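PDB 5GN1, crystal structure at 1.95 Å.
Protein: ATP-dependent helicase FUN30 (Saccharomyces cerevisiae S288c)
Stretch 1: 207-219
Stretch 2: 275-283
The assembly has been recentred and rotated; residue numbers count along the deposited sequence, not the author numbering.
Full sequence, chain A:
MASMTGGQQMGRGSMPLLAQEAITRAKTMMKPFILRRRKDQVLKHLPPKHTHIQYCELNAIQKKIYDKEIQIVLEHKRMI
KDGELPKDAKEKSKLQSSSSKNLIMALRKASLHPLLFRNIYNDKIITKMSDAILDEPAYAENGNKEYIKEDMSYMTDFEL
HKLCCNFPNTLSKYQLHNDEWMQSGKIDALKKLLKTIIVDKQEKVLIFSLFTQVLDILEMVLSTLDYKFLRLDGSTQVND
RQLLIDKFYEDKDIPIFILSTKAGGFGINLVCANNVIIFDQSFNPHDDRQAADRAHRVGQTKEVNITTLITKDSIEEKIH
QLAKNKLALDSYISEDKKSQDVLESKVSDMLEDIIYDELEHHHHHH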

ATOM      1  N   ILE A 207      -1.867 -11.565  -5.303  1.00 17.20           N
ATOM      2  CA  ILE A 207      -1.225 -10.265  -5.085  1.00 14.17           C
ATOM      3  C   ILE A 207      -1.184 -10.002  -3.582  1.00 18.88           C
ATOM      4  O   ILE A 207      -2.229 -10.020  -2.919  1.00 16.00           O
ATOM      5  CB  ILE A 207      -1.948  -9.128  -5.819  1.00 15.11           C
ATOM      6  CG1 ILE A 207      -2.151  -9.500  -7.287  1.00 14.38           C
ATOM      7  CG2 ILE A 207      -1.121  -7.825  -5.714  1.00 15.68           C
ATOM      8  CD1 ILE A 207      -2.897  -8.452  -8.100  1.00 15.87           C
ATOM      9  N   PHE A 208       0.018  -9.763  -3.045  1.00 16.09           N
ATOM     10  CA  PHE A 208       0.219  -9.517  -1.620  1.00 19.14           C
ATOM     11  C   PHE A 208       0.656  -8.077  -1.367  1.00 21.60           C
ATOM     12  O   PHE A 208       1.484  -7.537  -2.107  1.00 18.22           O
ATOM     13  CB  PHE A 208       1.295 -10.445  -1.047  1.00 16.46           C
ATOM     14  CG  PHE A 208       0.870 -11.861  -0.936  1.00 15.93           C
ATOM     15  CD1 PHE A 208       0.150 -12.290   0.161  1.00 17.13           C
ATOM     16  CD2 PHE A 208       1.207 -12.778  -1.926  1.00 19.90           C
ATOM     17  CE1 PHE A 208      -0.249 -13.619   0.268  1.00 21.91           C
ATOM     18  CE2 PHE A 208       0.825 -14.105  -1.825  1.00 20.06           C
ATOM     19  CZ  PHE A 208       0.098 -14.528  -0.727  1.00 22.09           C
ATOM     20  N   SER A 209       0.135  -7.473  -0.291  1.00 19.86           N
ATOM     21  CA  SER A 209       0.610  -6.169   0.158  1.00 19.75           C
ATOM     22  C   SER A 209       0.647  -6.118   1.677  1.00 21.42           C
ATOM     23  O   SER A 209      -0.193  -6.715   2.354  1.00 19.95           O
ATOM     24  CB  SER A 209      -0.269  -5.009  -0.349  1.00 19.97           C
ATOM     25  OG  SER A 209       0.230  -3.770   0.141  1.00 24.50           O
ATOM     26  N   LEU A 210       1.625  -5.382   2.204  1.00 22.54           N
ATOM     27  CA  LEU A 210       1.692  -5.137   3.639  1.00 28.18           C
ATOM     28  C   LEU A 210       0.730  -4.050   4.087  1.00 25.98           C
ATOM     29  O   LEU A 210       0.597  -3.823   5.295  1.00 24.53           O
ATOM     30  CB  LEU A 210       3.119  -4.757   4.058  1.00 22.87           C
ATOM     31  CG  LEU A 210       4.074  -5.934   4.286  1.00 28.51           C
ATOM     32  CD1 LEU A 210       5.502  -5.451   4.482  1.00 33.49           C
ATOM     33  CD2 LEU A 210       3.626  -6.763   5.480  1.00 26.45           C
ATOM     34  N   PHE A 211       0.050  -3.393   3.152  1.00 21.51           N
ATOM     35  CA  PHE A 211      -0.787  -2.233   3.436  1.00 22.75           C
ATOM     36  C   PHE A 211      -2.217  -2.556   3.035  1.00 19.73           C
ATOM     37  O   PHE A 211      -2.491  -2.781   1.850  1.00 17.62           O
ATOM     38  CB  PHE A 211      -0.298  -1.000   2.665  1.00 22.45           C
ATOM     39  CG  PHE A 211       1.058  -0.510   3.078  1.00 27.14           C
ATOM     40  CD1 PHE A 211       2.205  -0.982   2.455  1.00 24.31           C
ATOM     41  CD2 PHE A 211       1.190   0.449   4.080  1.00 30.28           C
ATOM     42  CE1 PHE A 211       3.467  -0.520   2.837  1.00 28.52           C
ATOM     43  CE2 PHE A 211       2.441   0.924   4.462  1.00 33.64           C
ATOM     44  CZ  PHE A 211       3.582   0.437   3.843  1.00 34.84           C
ATOM     45  N   THR A 212      -3.131  -2.567   4.009  1.00 20.07           N
ATOM     46  CA  THR A 212      -4.543  -2.725   3.660  1.00 21.91           C
ATOM     47  C   THR A 212      -5.053  -1.561   2.827  1.00 20.29           C
ATOM     48  O   THR A 212      -5.945  -1.744   1.989  1.00 18.54           O
ATOM     49  CB  THR A 212      -5.404  -2.885   4.918  1.00 29.01           C
ATOM     50  OG1 THR A 212      -5.079  -1.857   5.858  1.00 31.45           O
ATOM     51  CG2 THR A 212      -5.173  -4.254   5.549  1.00 33.98           C
ATOM     52  N   GLN A 213      -4.492  -0.358   3.027  1.00 20.66           N
ATOM     53  CA  GLN A 213      -4.856   0.789   2.191  1.00 19.09           C
ATOM     54  C   GLN A 213      -4.529   0.544   0.723  1.00 18.92           C
ATOM     55  O   GLN A 213      -5.248   1.013  -0.174  1.00 17.48           O
ATOM     56  CB  GLN A 213      -4.126   2.039   2.667  1.00 22.44           C
ATOM     57  CG  GLN A 213      -4.534   2.598   4.012  1.00 27.12           C
ATOM     58  CD  GLN A 213      -3.585   3.713   4.440  1.00 33.43           C
ATOM     59  OE1 GLN A 213      -2.400   3.474   4.703  1.00 37.85           O
ATOM     60  NE2 GLN A 213      -4.093   4.931   4.494  1.00 32.94           N
ATOM     61  N   VAL A 214      -3.420  -0.143   0.456  1.00 15.43           N
ATOM     62  CA  VAL A 214      -3.104  -0.518  -0.920  1.00 16.10           C
ATOM     63  C   VAL A 214      -4.125  -1.517  -1.456  1.00 14.83           C
ATOM     64  O   VAL A 214      -4.569  -1.398  -2.600  1.00 16.83           O
ATOM     65  CB  VAL A 214      -1.663  -1.054  -1.013  1.00 16.28           C
ATOM     66  CG1 VAL A 214      -1.427  -1.792  -2.349  1.00 20.13           C
ATOM     67  CG2 VAL A 214      -0.659   0.094  -0.838  1.00 19.56           C
ATOM     68  N   LEU A 215      -4.522  -2.508  -0.643  1.00 17.52           N
ATOM     69  CA  LEU A 215      -5.554  -3.456  -1.078  1.00 17.31           C
ATOM     70  C   LEU A 215      -6.855  -2.743  -1.455  1.00 19.93           C
ATOM     71  O   LEU A 215      -7.498  -3.083  -2.461  1.00 17.93           O
ATOM     72  CB  LEU A 215      -5.813  -4.495   0.017  1.00 18.00           C
ATOM     73  CG  LEU A 215      -4.620  -5.428   0.295  1.00 21.02           C
ATOM     74  CD1 LEU A 215      -4.934  -6.440   1.366  1.00 23.01           C
ATOM     75  CD2 LEU A 215      -4.184  -6.146  -0.994  1.00 21.04           C
ATOM     76  N   ASP A 216      -7.259  -1.749  -0.658  1.00 16.88           N
ATOM     77  CA  ASP A 216      -8.441  -0.955  -0.991  1.00 17.42           C
ATOM     78  C   ASP A 216      -8.288  -0.278  -2.347  1.00 16.96           C
ATOM     79  O   ASP A 216      -9.229  -0.252  -3.155  1.00 20.74           O
ATOM     80  CB  ASP A 216      -8.694   0.098   0.103  1.00 18.48           C
ATOM     81  CG  ASP A 216      -8.916  -0.513   1.495  1.00 27.68           C
ATOM     82  OD1 ASP A 216      -9.272  -1.708   1.593  1.00 27.83           O
ATOM     83  OD2 ASP A 216      -8.756   0.216   2.504  1.00 25.96           O
ATOM     84  N   ILE A 217      -7.118   0.296  -2.614  1.00 16.78           N
ATOM     85  CA  ILE A 217      -6.928   0.966  -3.897  1.00 18.20           C
ATOM     86  C   ILE A 217      -6.972  -0.045  -5.028  1.00 18.86           C
ATOM     87  O   ILE A 217      -7.536   0.218  -6.099  1.00 16.84           O
ATOM     88  CB  ILE A 217      -5.607   1.752  -3.913  1.00 17.83           C
ATOM     89  CG1 ILE A 217      -5.654   2.900  -2.906  1.00 21.44           C
ATOM     90  CG2 ILE A 217      -5.352   2.292  -5.306  1.00 20.65           C
ATOM     91  CD1 ILE A 217      -4.277   3.539  -2.654  1.00 16.78           C
ATOM     92  N   LEU A 218      -6.350  -1.206  -4.816  1.00 17.01           N
ATOM     93  CA  LEU A 218      -6.290  -2.222  -5.865  1.00 19.18           C
ATOM     94  C   LEU A 218      -7.672  -2.706  -6.253  1.00 19.06           C
ATOM     95  O   LEU A 218      -7.879  -3.110  -7.400  1.00 20.78           O
ATOM     96  CB  LEU A 218      -5.424  -3.403  -5.413  1.00 15.95           C
ATOM     97  CG  LEU A 218      -3.913  -3.218  -5.428  1.00 26.39           C
ATOM     98  CD1 LEU A 218      -3.205  -4.462  -4.893  1.00 19.50           C
ATOM     99  CD2 LEU A 218      -3.435  -2.895  -6.841  1.00 24.81           C
ATOM    100  N   GLU A 219      -8.634  -2.671  -5.325  1.00 18.38           N
ATOM    101  CA  GLU A 219      -9.978  -3.112  -5.680  1.00 21.53           C
ATOM    102  C   GLU A 219     -10.552  -2.251  -6.805  1.00 24.84           C
ATOM    103  O   GLU A 219     -11.176  -2.769  -7.738  1.00 21.13           O
ATOM    104  CB  GLU A 219     -10.878  -3.099  -4.442  1.00 21.32           C
ATOM    105  CG  GLU A 219     -10.501  -4.162  -3.398  1.00 20.74           C
ATOM    106  CD  GLU A 219     -11.590  -4.317  -2.334  1.00 31.02           C
ATOM    107  OE1 GLU A 219     -12.686  -3.777  -2.544  1.00 36.09           O
ATOM    108  OE2 GLU A 219     -11.363  -4.966  -1.294  1.00 29.62           O
ATOM    109  N   ASN A 275       1.200 -17.925  -9.970  1.00 16.77           N
ATOM    110  CA  ASN A 275       1.877 -16.640 -10.049  1.00 17.47           C
ATOM    111  C   ASN A 275       1.642 -15.872  -8.761  1.00 18.97           C
ATOM    112  O   ASN A 275       0.563 -15.948  -8.169  1.00 17.87           O
ATOM    113  CB  ASN A 275       1.396 -15.810 -11.233  1.00 19.60           C
ATOM    114  CG  ASN A 275       1.623 -16.520 -12.546  1.00 24.31           C
ATOM    115  OD1 ASN A 275       2.684 -16.390 -13.161  1.00 20.23           O
ATOM    116  ND2 ASN A 275       0.630 -17.278 -12.981  1.00 21.76           N
ATOM    117  N   VAL A 276       2.666 -15.138  -8.333  1.00 17.73           N
ATOM    118  CA  VAL A 276       2.612 -14.359  -7.107  1.00 16.99           C
ATOM    119  C   VAL A 276       3.241 -13.004  -7.400  1.00 16.65           C
ATOM    120  O   VAL A 276       4.343 -12.938  -7.951  1.00 19.26           O
ATOM    121  CB  VAL A 276       3.339 -15.065  -5.941  1.00 15.50           C
ATOM    122  CG1 VAL A 276       3.378 -14.130  -4.724  1.00 18.51           C
ATOM    123  CG2 VAL A 276       2.635 -16.374  -5.574  1.00 19.16           C
ATOM    124  N   ILE A 277       2.529 -11.930  -7.065  1.00 15.10           N
ATOM    125  CA  ILE A 277       3.032 -10.574  -7.193  1.00 17.04           C
ATOM    126  C   ILE A 277       3.134  -9.996  -5.796  1.00 22.54           C
ATOM    127  O   ILE A 277       2.131  -9.936  -5.071  1.00 18.03           O
ATOM    128  CB  ILE A 277       2.133  -9.707  -8.081  1.00 18.24           C
ATOM    129  CG1 ILE A 277       2.023 -10.324  -9.478  1.00 14.39           C
ATOM    130  CG2 ILE A 277       2.681  -8.289  -8.156  1.00 21.58           C
ATOM    131  CD1 ILE A 277       1.128  -9.549 -10.389  1.00 17.89           C
ATOM    132  N   ILE A 278       4.345  -9.599  -5.413  1.00 19.32           N
ATOM    133  CA  ILE A 278       4.595  -8.932  -4.138  1.00 20.16           C
ATOM    134  C   ILE A 278       4.514  -7.446  -4.452  1.00 22.19           C
ATOM    135  O   ILE A 278       5.421  -6.888  -5.078  1.00 21.08           O
ATOM    136  CB  ILE A 278       5.957  -9.317  -3.554  1.00 22.14           C
ATOM    137  CG1 ILE A 278       6.087 -10.832  -3.438  1.00 20.89           C
ATOM    138  CG2 ILE A 278       6.157  -8.680  -2.177  1.00 20.98           C
ATOM    139  CD1 ILE A 278       5.147 -11.426  -2.449  1.00 22.26           C
ATOM    140  N   PHE A 279       3.393  -6.809  -4.087  1.00 20.59           N
ATOM    141  CA  PHE A 279       3.219  -5.419  -4.493  1.00 19.38           C
ATOM    142  C   PHE A 279       4.210  -4.519  -3.771  1.00 23.78           C
ATOM    143  O   PHE A 279       4.674  -3.521  -4.337  1.00 25.46           O
ATOM    144  CB  PHE A 279       1.786  -4.967  -4.246  1.00 17.74           C
ATOM    145  CG  PHE A 279       1.427  -3.671  -4.923  1.00 19.79           C
ATOM    146  CD1 PHE A 279       0.991  -3.658  -6.245  1.00 21.27           C
ATOM    147  CD2 PHE A 279       1.506  -2.465  -4.236  1.00 23.39           C
ATOM    148  CE1 PHE A 279       0.660  -2.464  -6.873  1.00 24.30           C
ATOM    149  CE2 PHE A 279       1.158  -1.266  -4.852  1.00 21.81           C
ATOM    150  CZ  PHE A 279       0.733  -1.269  -6.173  1.00 21.73           C
ATOM    151  N   ASP A 280       4.578  -4.880  -2.547  1.00 23.17           N
ATOM    152  CA  ASP A 280       5.535  -4.105  -1.768  1.00 24.62           C
ATOM    153  C   ASP A 280       6.225  -5.076  -0.828  1.00 25.34           C
ATOM    154  O   ASP A 280       5.564  -5.904  -0.193  1.00 26.24           O
ATOM    155  CB  ASP A 280       4.839  -2.967  -0.999  1.00 26.45           C
ATOM    156  CG  ASP A 280       3.597  -3.441  -0.241  1.00 28.77           C
ATOM    157  OD1 ASP A 280       3.754  -3.940   0.897  1.00 26.36           O
ATOM    158  OD2 ASP A 280       2.470  -3.332  -0.800  1.00 26.52           O
ATOM    159  N   GLN A 281       7.546  -5.012  -0.777  1.00 29.04           N
ATOM    160  CA  GLN A 281       8.231  -6.080  -0.078  1.00 30.54           C
ATOM    161  C   GLN A 281       8.252  -5.823   1.424  1.00 32.27           C
ATOM    162  O   GLN A 281       8.058  -4.705   1.899  1.00 31.61           O
ATOM    163  CB  GLN A 281       9.650  -6.250  -0.616  1.00 36.71           C
ATOM    164  CG  GLN A 281      10.556  -5.085  -0.324  1.00 36.91           C
ATOM    165  CD  GLN A 281      11.823  -5.119  -1.161  1.00 44.52           C
ATOM    166  OE1 GLN A 281      12.239  -4.090  -1.713  1.00 49.14           O
ATOM    167  NE2 GLN A 281      12.436  -6.299  -1.272  1.00 40.46           N
ATOM    168  N   SER A 282       8.462  -6.897   2.168  1.00 25.58           N
ATOM    169  CA  SER A 282       8.670  -6.830   3.598  1.00 29.48           C
ATOM    170  C   SER A 282      10.156  -6.682   3.905  1.00 32.68           C
ATOM    171  O   SER A 282      11.017  -7.149   3.151  1.00 30.53           O
ATOM    172  CB  SER A 282       8.120  -8.089   4.273  1.00 34.40           C
ATOM    173  OG  SER A 282       8.440  -8.107   5.652  1.00 36.84           O
ATOM    174  N   PHE A 283      10.455  -6.015   5.027  1.00 37.24           N
ATOM    175  CA  PHE A 283      11.843  -5.939   5.473  1.00 35.38           C
ATOM    176  C   PHE A 283      12.344  -7.277   5.993  1.00 31.81           C
ATOM    177  O   PHE A 283      13.560  -7.468   6.085  1.00 35.29           O
ATOM    178  CB  PHE A 283      12.012  -4.863   6.550  1.00 34.47           C
ATOM    179  CG  PHE A 283      13.457  -4.572   6.902  1.00 29.53           C
ATOM    180  CD1 PHE A 283      14.234  -3.759   6.086  1.00 39.42           C
ATOM    181  CD2 PHE A 283      14.031  -5.100   8.054  1.00 42.22           C
ATOM    182  CE1 PHE A 283      15.567  -3.484   6.405  1.00 38.13           C
ATOM    183  CE2 PHE A 283      15.356  -4.828   8.381  1.00 33.73           C
ATOM    184  CZ  PHE A 283      16.122  -4.018   7.553  1.00 34.56           C
TER

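Two parallel strands, 207-209 and 275-278, lie side by side, their axes 24° apart, and the chain beyond the C-terminal end of each strand extends the contact; 565 Å² is buried in all, counting both sides. Phe208 supplies both backbone hydrogen bonds of the ladder: its N donates to Ile277 O (2.9 Å, 168° at the hydrogen), and its O accepts from Phe279 N (2.8 Å). Ile277 O also receives a CA-H contact from Ile207 CA at 3.4 Å.

Past the strands, the carboxylate of Asp280 takes over as acceptor. Its CA-to-CB bond points toward stretch 1, chi1 is p, and the carboxylate uses both oxygens: Asp280 OD1 accepts from Leu210 N (2.9 Å, 164°), and Asp280 OD2 from Ser209 OG in a very short bond of 2.5 Å. The serine hydroxyl is doubly engaged, since Ser209 OG, while donating to Asp280, accepts from Phe211 N (3.0 Å). Thus the amides of Leu210 and Phe211, in the turn before the helix, are both satisfied by side chains. A buried aspartate suits this place because each of its two oxygens meets a donor, Ser209 OG and Leu210 N; the edge of the Phe211 ring only packs nearby, with Phe211 CD1 3.7 Å from Asp280 OD1. Phe211, at the N-cap, offers its own O to Leu215 N (3.2 Å) as the helix begins.

Apolar side chains pack on both sheet faces. On one, Ile207 CG1 meets Ile277 CB at 4.4 Å; on the other, Phe208 CD2 lies 3.8 Å from Val276 CG1, at the ring edge, and 4.2 Å from Ile278 CD1. The CA-to-CB bond of buried Phe279 points toward stretch 1, chi1 is t, and its ring packs against the helix, where Val214 CG1 approaches Phe279 CD2 at 3.6 Å and Leu218 CD2 approaches Phe279 CE1 at 4.1 Å; one helical turn separates these two, so both reach the same ring. Leu210 CD1 lies 3.7 Å from Ser282 CB.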